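Local coordinates for inosine-uridine nucleoside N-ribohydrolase (PDB 4KL0), which is a calcium-binding bacterial effector protein that probably hydrolyses N-glycosidic bonds of nucleosides, at residues 19-24 / 51-57; 72-76 / 110-114; 257-262 / 304-308. The contacts are given in a common frame with arbitrary orientation. Residues are numbered along the deposited sequence.

Contact 1 (19-24 / 51-57); sequences LRLHRP and QLQADGF
The C-terminal ends of helices 10-20 and 41-54 meet at Asp55, which takes Arg20 on its carboxylate and Arg23 on its backbone carbonyl. Helix 41-54 closes in a Schellman motif: Gly56 N bonds to Gln53 O (3.0 Å) and Phe57 N to Leu52 O (2.9 Å), and at the phi/psi of Gly56 (86/19°) a CB would jam against the preceding carbonyl O. Arg20 to Arg23 form a type I turn. CA atoms pair as Arg20-Asp55 (7.4 Å) and Arg23-Phe57 (5.9 Å). Arg20 (mtt, chi4 -168°) makes a salt bridge with Asp55 (m), Arg20 NH2 to Asp55 OD1 2.8 Å, plus a weak bond from Arg20 NE to Asp55 OD2 (2.9 Å). Gln51 NE2 also donates to Asp55 OD2 (3.0 Å). Arg23 is mtt too, but with chi4 at 94° its NE bonds to Asp55 O (2.8 Å); a water bridges Arg23 NH2 and Asp55 OD1. On the apolar side, the Phe57 ring (m, chi2 -93°) inserts between Leu19 (tp; CG to Phe57 CZ 3.5 Å) and Pro24 (CD to Phe57 CD1 3.7 Å). Leu19 and Leu52 also pack on helices 327-333 and 358-372, and Phe57 bonds through its backbone to Leu28, where strand 28-34 begins.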
loop_
_atom_site.group_PDB
_atom_site.type_symbol
_atom_site.label_atom_id
_atom_site.label_comp_id
_atom_site.label_asym_id
_atom_site.label_seq_id
_atom_site.Cartn_x
_atom_site.Cartn_y
_atom_site.Cartn_z
ATOM N N LEU A 19 -15.457 -1.892 -14.218
ATOM C CA LEU A 19 -14.845 -0.765 -13.536
ATOM C C LEU A 19 -14.753 0.429 -14.491
ATOM O O LEU A 19 -14.940 1.587 -14.085
ATOM C CB LEU A 19 -13.443 -1.130 -13.049
ATOM C CG LEU A 19 -12.631 0.051 -12.528
ATOM C CD1 LEU A 19 -13.248 0.752 -11.301
ATOM C CD2 LEU A 19 -11.220 -0.392 -12.226
ATOM N N ARG A 20 -14.471 0.136 -15.755
ATOM C CA ARG A 20 -14.248 1.200 -16.726
ATOM C C ARG A 20 -15.502 2.055 -16.982
ATOM O O ARG A 20 -15.397 3.176 -17.473
ATOM C CB ARG A 20 -13.671 0.644 -18.037
ATOM C CG ARG A 20 -12.108 0.530 -17.990
ATOM C CD ARG A 20 -11.584 -0.498 -18.919
ATOM N NE ARG A 20 -10.140 -0.355 -19.098
ATOM C CZ ARG A 20 -9.480 -1.001 -20.050
ATOM N NH1 ARG A 20 -10.139 -1.832 -20.858
ATOM N NH2 ARG A 20 -8.176 -0.820 -20.201
ATOM N N LEU A 21 -16.686 1.559 -16.636
ATOM C CA LEU A 21 -17.882 2.398 -16.752
ATOM C C LEU A 21 -17.879 3.571 -15.771
ATOM O O LEU A 21 -18.676 4.525 -15.929
ATOM C CB LEU A 21 -19.153 1.570 -16.526
ATOM C CG LEU A 21 -19.346 0.437 -17.526
ATOM C CD1 LEU A 21 -20.391 -0.552 -16.983
ATOM C CD2 LEU A 21 -19.739 1.006 -18.900
ATOM N N HIS A 22 -16.988 3.520 -14.768
ATOM C CA HIS A 22 -17.048 4.444 -13.667
ATOM C C HIS A 22 -15.839 5.353 -13.658
ATOM O O HIS A 22 -15.489 5.879 -12.583
ATOM C CB HIS A 22 -17.049 3.668 -12.332
ATOM C CG HIS A 22 -18.285 2.860 -12.074
ATOM N ND1 HIS A 22 -18.713 1.848 -12.907
ATOM C CD2 HIS A 22 -19.172 2.900 -11.050
ATOM C CE1 HIS A 22 -19.825 1.320 -12.425
ATOM N NE2 HIS A 22 -20.118 1.935 -11.292
ATOM N N ARG A 23 -15.178 5.525 -14.807
ATOM C CA ARG A 23 -14.013 6.414 -14.892
ATOM C C ARG A 23 -14.469 7.788 -14.509
ATOM O O ARG A 23 -15.567 8.209 -14.916
ATOM C CB ARG A 23 -13.394 6.525 -16.308
ATOM C CG ARG A 23 -12.746 5.289 -16.876
ATOM C CD ARG A 23 -12.117 5.672 -18.204
ATOM N NE ARG A 23 -11.303 4.611 -18.770
ATOM C CZ ARG A 23 -11.727 3.709 -19.647
ATOM N NH1 ARG A 23 -12.984 3.716 -20.062
ATOM N NH2 ARG A 23 -10.889 2.793 -20.131
ATOM N N PRO A 24 -13.652 8.508 -13.736
ATOM C CA PRO A 24 -13.935 9.915 -13.418
ATOM C C PRO A 24 -13.682 10.830 -14.634
ATOM O O PRO A 24 -13.062 10.418 -15.625
ATOM C CB PRO A 24 -12.928 10.212 -12.300
ATOM C CG PRO A 24 -11.767 9.330 -12.620
ATOM C CD PRO A 24 -12.405 8.045 -13.074
ATOM N N GLN A 51 -2.159 0.380 -13.928
ATOM C CA GLN A 51 -3.344 0.156 -14.736
ATOM C C GLN A 51 -4.397 1.212 -14.429
ATOM O O GLN A 51 -5.112 1.683 -15.321
ATOM C CB GLN A 51 -3.929 -1.240 -14.510
ATOM C CG GLN A 51 -5.092 -1.520 -15.451
ATOM C CD GLN A 51 -4.715 -1.524 -16.900
ATOM O OE1 GLN A 51 -3.541 -1.738 -17.292
ATOM N NE2 GLN A 51 -5.721 -1.281 -17.726
ATOM N N LEU A 52 -4.534 1.585 -13.159
ATOM C CA LEU A 52 -5.492 2.614 -12.830
ATOM C C LEU A 52 -5.121 3.939 -13.484
ATOM O O LEU A 52 -6.015 4.709 -13.839
ATOM C CB LEU A 52 -5.651 2.736 -11.308
ATOM C CG LEU A 52 -6.336 1.516 -10.724
ATOM C CD1 LEU A 52 -6.004 1.475 -9.207
ATOM C CD2 LEU A 52 -7.885 1.481 -10.955
ATOM N N GLN A 53 -3.829 4.231 -13.619
ATOM C CA GLN A 53 -3.396 5.438 -14.323
ATOM C C GLN A 53 -3.670 5.288 -15.809
ATOM O O GLN A 53 -4.218 6.218 -16.447
ATOM C CB GLN A 53 -1.893 5.675 -14.094
ATOM C CG GLN A 53 -1.394 6.955 -14.728
ATOM C CD GLN A 53 -0.202 7.533 -14.032
ATOM O OE1 GLN A 53 -0.063 7.402 -12.786
ATOM N NE2 GLN A 53 0.722 8.135 -14.812
ATOM N N ALA A 54 -3.284 4.160 -16.385
ATOM C CA ALA A 54 -3.551 3.945 -17.817
ATOM C C ALA A 54 -5.033 4.108 -18.138
ATOM O O ALA A 54 -5.395 4.598 -19.224
ATOM C CB ALA A 54 -3.069 2.546 -18.260
ATOM N N ASP A 55 -5.902 3.729 -17.215
ATOM C CA ASP A 55 -7.350 3.863 -17.419
ATOM C C ASP A 55 -7.997 5.181 -16.945
ATOM O O ASP A 55 -9.229 5.318 -17.035
ATOM C CB ASP A 55 -8.116 2.664 -16.833
ATOM C CG ASP A 55 -7.859 1.371 -17.603
ATOM O OD1 ASP A 55 -7.356 1.465 -18.780
ATOM O OD2 ASP A 55 -8.148 0.266 -17.058
ATOM N N GLY A 56 -7.200 6.110 -16.451
ATOM C CA GLY A 56 -7.701 7.445 -16.165
ATOM C C GLY A 56 -8.353 7.638 -14.807
ATOM O O GLY A 56 -9.082 8.629 -14.599
ATOM N N PHE A 57 -8.075 6.732 -13.862
ATOM C CA PHE A 57 -8.613 6.907 -12.503
ATOM C C PHE A 57 -7.743 7.791 -11.639
ATOM O O PHE A 57 -8.235 8.523 -10.779
ATOM C CB PHE A 57 -8.790 5.529 -11.839
ATOM C CG PHE A 57 -9.957 4.761 -12.359
ATOM C CD1 PHE A 57 -11.188 4.850 -11.735
ATOM C CD2 PHE A 57 -9.849 4.010 -13.530
ATOM C CE1 PHE A 57 -12.279 4.185 -12.242
ATOM C CE2 PHE A 57 -10.924 3.315 -14.036
ATOM C CZ PHE A 57 -12.153 3.399 -13.393
HETATM O O HOH W 1 -8.184 3.737 -20.625
HETATM O O HOH W 2 -10.398 10.255 -16.307
#

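Contact 2 (72-76 / 110-114); sequences MRSQR and HSKFL
One guanidinium reads two carbonyls of an irregular loop: Arg76 NH2 donates to both His110 O and Lys112 O at 2.9 Å each, and Arg76 NH1 donates to the same Lys112 O, also at 2.9 Å. Both acceptors lie at the guanidinium edge, near its plane, and the N-H...O angles of 142-143° fit shared, bent bonds. The arginine comes from a regular helical turn, 72-76, in which Arg76 N bonds to Met72 O (2.9 Å). Its chi1 is m, chi2 and chi3 are t and chi4 is -72°, so the extended chain delivers its head to the loop although CA-CB points sideways. Residues 110-114 have no regular helix or strand; Lys112 (phi/psi -69/121°) and Phe113 (-145/107°) are extended. CA atoms pair as Met72-Ser111 (6.7 Å) and Arg76-Phe113 (7.8 Å). In this Rossmann-like fold Asp35 and Leu67 follow strands 28-34 and 58-65, so the contact lies at the C-terminal ends of parallel strands, beside the calcium site: the Arg76 side chain is about 5 Å from that of the calcium ligand Asp35. Arg76 NE and NH1 also bond to Leu67 O and Pro36 O. Beside it, Met72 (chi1 t, chi2 and chi3 p) brings CE to 3.2 Å from Ser111 O and makes a Met-aromatic contact with Phe113: SD lies 4.9 Å from the ring centroid, 56° off the normal. Phe113 (chi1 t, chi2 91°) has its CA-CB bond toward the helix, and its ring atom CE1 is 3.8 Å from Gln75 CB.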
loop_
_atom_site.group_PDB
_atom_site.type_symbol
_atom_site.label_atom_id
_atom_site.label_comp_id
_atom_site.label_asym_id
_atom_site.label_seq_id
_atom_site.Cartn_x
_atom_site.Cartn_y
_atom_site.Cartn_z
ATOM N N MET A 72 18.863 3.416 4.078
ATOM C CA MET A 72 17.845 2.373 3.765
ATOM C C MET A 72 16.700 2.992 2.986
ATOM O O MET A 72 16.178 2.374 2.009
ATOM C CB MET A 72 17.300 1.754 5.042
ATOM C CG MET A 72 16.228 0.644 4.840
ATOM S SD MET A 72 16.757 -0.762 3.677
ATOM C CE MET A 72 17.940 -1.550 4.643
ATOM N N ARG A 73 16.232 4.165 3.438
ATOM C CA ARG A 73 15.132 4.828 2.730
ATOM C C ARG A 73 15.542 5.124 1.310
ATOM O O ARG A 73 14.758 5.004 0.369
ATOM C CB ARG A 73 14.666 6.099 3.476
ATOM C CG ARG A 73 14.137 5.766 4.845
ATOM C CD ARG A 73 13.426 7.034 5.435
ATOM N NE ARG A 73 14.284 8.249 5.437
ATOM C CZ ARG A 73 15.134 8.585 6.416
ATOM N NH1 ARG A 73 15.366 7.790 7.453
ATOM N NH2 ARG A 73 15.797 9.736 6.309
ATOM N N SER A 74 16.811 5.438 1.098
ATOM C CA SER A 74 17.240 5.638 -0.301
ATOM C C SER A 74 17.224 4.359 -1.118
ATOM O O SER A 74 16.810 4.371 -2.283
ATOM C CB SER A 74 18.637 6.282 -0.352
ATOM O OG SER A 74 18.538 7.667 0.055
ATOM N N GLN A 75 17.611 3.228 -0.509
ATOM C CA GLN A 75 17.564 1.950 -1.226
ATOM C C GLN A 75 16.103 1.635 -1.616
ATOM O O GLN A 75 15.829 1.209 -2.721
ATOM C CB GLN A 75 18.159 0.785 -0.393
ATOM C CG GLN A 75 19.578 0.994 0.093
ATOM C CD GLN A 75 20.474 1.469 -1.030
ATOM O OE1 GLN A 75 20.501 0.882 -2.128
ATOM N NE2 GLN A 75 21.190 2.587 -0.784
ATOM N N ARG A 76 15.172 1.848 -0.692
ATOM C CA ARG A 76 13.770 1.613 -0.993
ATOM C C ARG A 76 13.281 2.542 -2.088
ATOM O O ARG A 76 12.560 2.093 -2.966
ATOM C CB ARG A 76 12.909 1.759 0.271
ATOM C CG ARG A 76 13.208 0.775 1.352
ATOM C CD ARG A 76 12.126 0.866 2.473
ATOM N NE ARG A 76 12.607 0.266 3.712
ATOM C CZ ARG A 76 12.777 -1.031 3.919
ATOM N NH1 ARG A 76 12.490 -1.943 2.934
ATOM N NH2 ARG A 76 13.223 -1.452 5.105
ATOM N N HIS A 110 13.119 -2.501 10.806
ATOM C CA HIS A 110 12.918 -1.431 9.832
ATOM C C HIS A 110 14.036 -1.454 8.797
ATOM O O HIS A 110 14.009 -0.663 7.829
ATOM C CB HIS A 110 12.978 -0.060 10.521
ATOM C CG HIS A 110 11.812 0.241 11.421
ATOM N ND1 HIS A 110 11.443 1.525 11.740
ATOM C CD2 HIS A 110 10.898 -0.581 12.003
ATOM C CE1 HIS A 110 10.345 1.495 12.484
ATOM N NE2 HIS A 110 10.017 0.222 12.692
ATOM N N SER A 111 15.007 -2.361 8.994
ATOM C CA SER A 111 16.118 -2.449 8.055
ATOM C C SER A 111 15.935 -3.637 7.115
ATOM O O SER A 111 16.879 -4.015 6.422
ATOM C CB SER A 111 17.447 -2.575 8.788
ATOM O OG SER A 111 17.495 -3.841 9.436
ATOM N N LYS A 112 14.756 -4.273 7.120
ATOM C CA LYS A 112 14.473 -5.417 6.224
ATOM C C LYS A 112 14.374 -5.023 4.742
ATOM O O LYS A 112 13.550 -4.201 4.356
ATOM C CB LYS A 112 13.164 -6.070 6.715
ATOM C CG LYS A 112 12.785 -7.396 6.033
ATOM C CD LYS A 112 11.706 -8.080 6.880
ATOM C CE LYS A 112 10.834 -8.968 6.000
ATOM N NZ LYS A 112 10.403 -10.203 6.775
ATOM N N PHE A 113 15.213 -5.598 3.882
ATOM C CA PHE A 113 15.260 -5.223 2.458
ATOM C C PHE A 113 15.554 -6.493 1.675
ATOM O O PHE A 113 16.656 -7.046 1.731
ATOM C CB PHE A 113 16.324 -4.126 2.188
ATOM C CG PHE A 113 16.343 -3.612 0.768
ATOM C CD1 PHE A 113 15.579 -2.516 0.386
ATOM C CD2 PHE A 113 17.119 -4.232 -0.236
ATOM C CE1 PHE A 113 15.584 -2.023 -0.904
ATOM C CE2 PHE A 113 17.144 -3.753 -1.539
ATOM C CZ PHE A 113 16.382 -2.651 -1.907
ATOM N N LEU A 114 14.527 -6.970 0.998
ATOM C CA LEU A 114 14.510 -8.361 0.479
ATOM C C LEU A 114 15.468 -8.476 -0.709
ATOM O O LEU A 114 15.558 -7.583 -1.567
ATOM C CB LEU A 114 13.073 -8.749 0.093
ATOM C CG LEU A 114 12.076 -8.783 1.257
ATOM C CD1 LEU A 114 10.622 -9.038 0.773
ATOM C CD2 LEU A 114 12.521 -9.791 2.267
#

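Contact 3 (257-262 / 304-308); sequences QKNALK and FDAIW
The ring of Phe304 packs face-on against the helix backbone at Lys262, whose CA sits 3.5 Å from the ring centroid and only 7° off its normal, a CH-pi contact. A second CH-pi contact follows one turn earlier: Lys258, extended (t throughout), lays CD over the five-membered ring of Trp308, 4.0 Å from its centroid and 15° off the normal. Both aromatics have chi1 t, with chi2 70° in Phe304 and -129° in Trp308, and point toward helical segment 257-262; their backbone runs through a weakly bonded helical turn in which Trp308 N bonds to Phe304 O (2.9 Å). The CA pairs Lys258-Trp308 (7.6 Å) and Lys262-Phe304 (5.8 Å) run in opposite senses along the two segments. Leu261 (tp) reaches both rings, CB to Phe304 CZ and CD2 to Trp308 CZ3, each 3.9 Å. No hydrogen bond crosses; Trp308 NE1 bonds to Glu240 instead. The contact joins the weakly bonded helix 304-307 to helix 248-269, with Phe281 of helix 278-285 touching both Leu261 and Ile307, and helix 236-243 touching Trp308.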
loop_
_atom_site.group_PDB
_atom_site.type_symbol
_atom_site.label_atom_id
_atom_site.label_comp_id
_atom_site.label_asym_id
_atom_site.label_seq_id
_atom_site.Cartn_x
_atom_site.Cartn_y
_atom_site.Cartn_z
ATOM N N GLN A 257 7.119 -13.035 -2.666
ATOM C CA GLN A 257 6.087 -13.662 -1.861
ATOM C C GLN A 257 6.444 -15.123 -1.589
ATOM O O GLN A 257 6.333 -15.626 -0.467
ATOM C CB GLN A 257 4.720 -13.534 -2.503
ATOM C CG GLN A 257 3.671 -14.325 -1.748
ATOM C CD GLN A 257 3.331 -13.752 -0.401
ATOM O OE1 GLN A 257 2.458 -12.873 -0.285
ATOM N NE2 GLN A 257 4.035 -14.213 0.627
ATOM N N LYS A 258 6.902 -15.810 -2.627
ATOM C CA LYS A 258 7.174 -17.229 -2.415
ATOM C C LYS A 258 8.349 -17.386 -1.435
ATOM O O LYS A 258 8.255 -18.218 -0.538
ATOM C CB LYS A 258 7.370 -17.929 -3.778
ATOM C CG LYS A 258 7.589 -19.410 -3.700
ATOM C CD LYS A 258 7.723 -19.933 -5.112
ATOM C CE LYS A 258 8.160 -21.371 -5.050
ATOM N NZ LYS A 258 8.581 -21.797 -6.426
ATOM N N ASN A 259 9.413 -16.601 -1.567
ATOM C CA ASN A 259 10.558 -16.775 -0.668
ATOM C C ASN A 259 10.238 -16.338 0.774
ATOM O O ASN A 259 10.642 -17.023 1.742
ATOM C CB ASN A 259 11.843 -16.179 -1.260
ATOM C CG ASN A 259 12.215 -16.815 -2.622
ATOM O OD1 ASN A 259 12.079 -18.047 -2.819
ATOM N ND2 ASN A 259 12.693 -15.975 -3.568
ATOM N N ALA A 260 9.514 -15.221 0.960
ATOM C CA ALA A 260 9.060 -14.825 2.298
ATOM C C ALA A 260 8.293 -15.964 2.980
ATOM O O ALA A 260 8.488 -16.291 4.191
ATOM C CB ALA A 260 8.158 -13.553 2.209
ATOM N N LEU A 261 7.420 -16.618 2.229
ATOM C CA LEU A 261 6.587 -17.637 2.811
ATOM C C LEU A 261 7.422 -18.915 3.124
ATOM O O LEU A 261 7.204 -19.588 4.153
ATOM C CB LEU A 261 5.445 -17.950 1.881
ATOM C CG LEU A 261 4.383 -18.671 2.672
ATOM C CD1 LEU A 261 3.820 -17.769 3.811
ATOM C CD2 LEU A 261 3.286 -19.137 1.721
ATOM N N LYS A 262 8.368 -19.177 2.226
ATOM C CA LYS A 262 9.300 -20.304 2.395
ATOM C C LYS A 262 10.085 -20.097 3.682
ATOM O O LYS A 262 10.198 -21.008 4.523
ATOM C CB LYS A 262 10.253 -20.366 1.201
ATOM C CG LYS A 262 11.385 -21.410 1.301
ATOM C CD LYS A 262 12.171 -21.478 -0.043
ATOM C CE LYS A 262 13.261 -22.565 0.027
ATOM N NZ LYS A 262 14.556 -22.226 -0.685
ATOM N N PHE A 304 9.172 -26.898 1.410
ATOM C CA PHE A 304 8.279 -25.810 1.027
ATOM C C PHE A 304 7.622 -26.051 -0.343
ATOM O O PHE A 304 6.509 -25.573 -0.592
ATOM C CB PHE A 304 8.962 -24.453 1.095
ATOM C CG PHE A 304 8.052 -23.335 0.765
ATOM C CD1 PHE A 304 7.019 -22.985 1.639
ATOM C CD2 PHE A 304 8.196 -22.652 -0.431
ATOM C CE1 PHE A 304 6.156 -21.940 1.305
ATOM C CE2 PHE A 304 7.355 -21.600 -0.740
ATOM C CZ PHE A 304 6.334 -21.268 0.125
ATOM N N ASP A 305 8.286 -26.821 -1.206
ATOM C CA ASP A 305 7.709 -27.146 -2.518
ATOM C C ASP A 305 6.407 -27.924 -2.427
ATOM O O ASP A 305 5.562 -27.798 -3.303
ATOM C CB ASP A 305 8.728 -27.872 -3.391
ATOM C CG ASP A 305 9.929 -27.000 -3.707
ATOM O OD1 ASP A 305 9.731 -25.890 -4.296
ATOM O OD2 ASP A 305 11.067 -27.409 -3.346
ATOM N N ALA A 306 6.213 -28.683 -1.348
ATOM C CA ALA A 306 4.948 -29.360 -1.143
ATOM C C ALA A 306 3.920 -28.547 -0.388
ATOM O O ALA A 306 2.753 -28.926 -0.313
ATOM C CB ALA A 306 5.155 -30.761 -0.493
ATOM N N ILE A 307 4.350 -27.416 0.194
ATOM C CA ILE A 307 3.441 -26.507 0.908
ATOM C C ILE A 307 2.855 -25.369 0.004
ATOM O O ILE A 307 1.641 -25.078 0.064
ATOM C CB ILE A 307 4.167 -25.866 2.113
ATOM C CG1 ILE A 307 4.440 -26.949 3.170
ATOM C CG2 ILE A 307 3.306 -24.745 2.691
ATOM C CD1 ILE A 307 3.160 -27.463 3.814
ATOM N N TRP A 308 3.721 -24.755 -0.800
ATOM C CA TRP A 308 3.316 -23.708 -1.780
ATOM C C TRP A 308 1.994 -24.056 -2.462
ATOM O O TRP A 308 1.021 -23.275 -2.388
ATOM C CB TRP A 308 4.429 -23.434 -2.793
ATOM C CG TRP A 308 4.195 -22.231 -3.753
ATOM C CD1 TRP A 308 4.308 -22.238 -5.118
ATOM C CD2 TRP A 308 3.854 -20.867 -3.388
ATOM N NE1 TRP A 308 4.051 -20.977 -5.630
ATOM C CE2 TRP A 308 3.778 -20.121 -4.583
ATOM C CE3 TRP A 308 3.608 -20.217 -2.163
ATOM C CZ2 TRP A 308 3.464 -18.751 -4.597
ATOM C CZ3 TRP A 308 3.302 -18.856 -2.175
ATOM C CH2 TRP A 308 3.228 -18.145 -3.376
#

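In the fold
The three contacts follow one another along the chain without nesting. Contacts 1 and 2 lie on opposite sides of the chain's centre, their centres about 32 Å apart and nearest atoms about 17 Å apart; contact 3 is similarly remote from contact 1 (centres about 34 Å, nearest atoms about 19 Å). Contacts 2 and 3 are closer, with centres about 22 Å and nearest atoms about 5 Å apart, yet do not touch. Of contacts 2 and 3, contact 2 is nearer the bound calcium: the Arg76 side chain is about 9 Å from the ion, that of Gln257 in contact 3 about 12 Å. In contact 1, the Leu52 side chain stands about 11 Å from that of the calcium ligand Ile151.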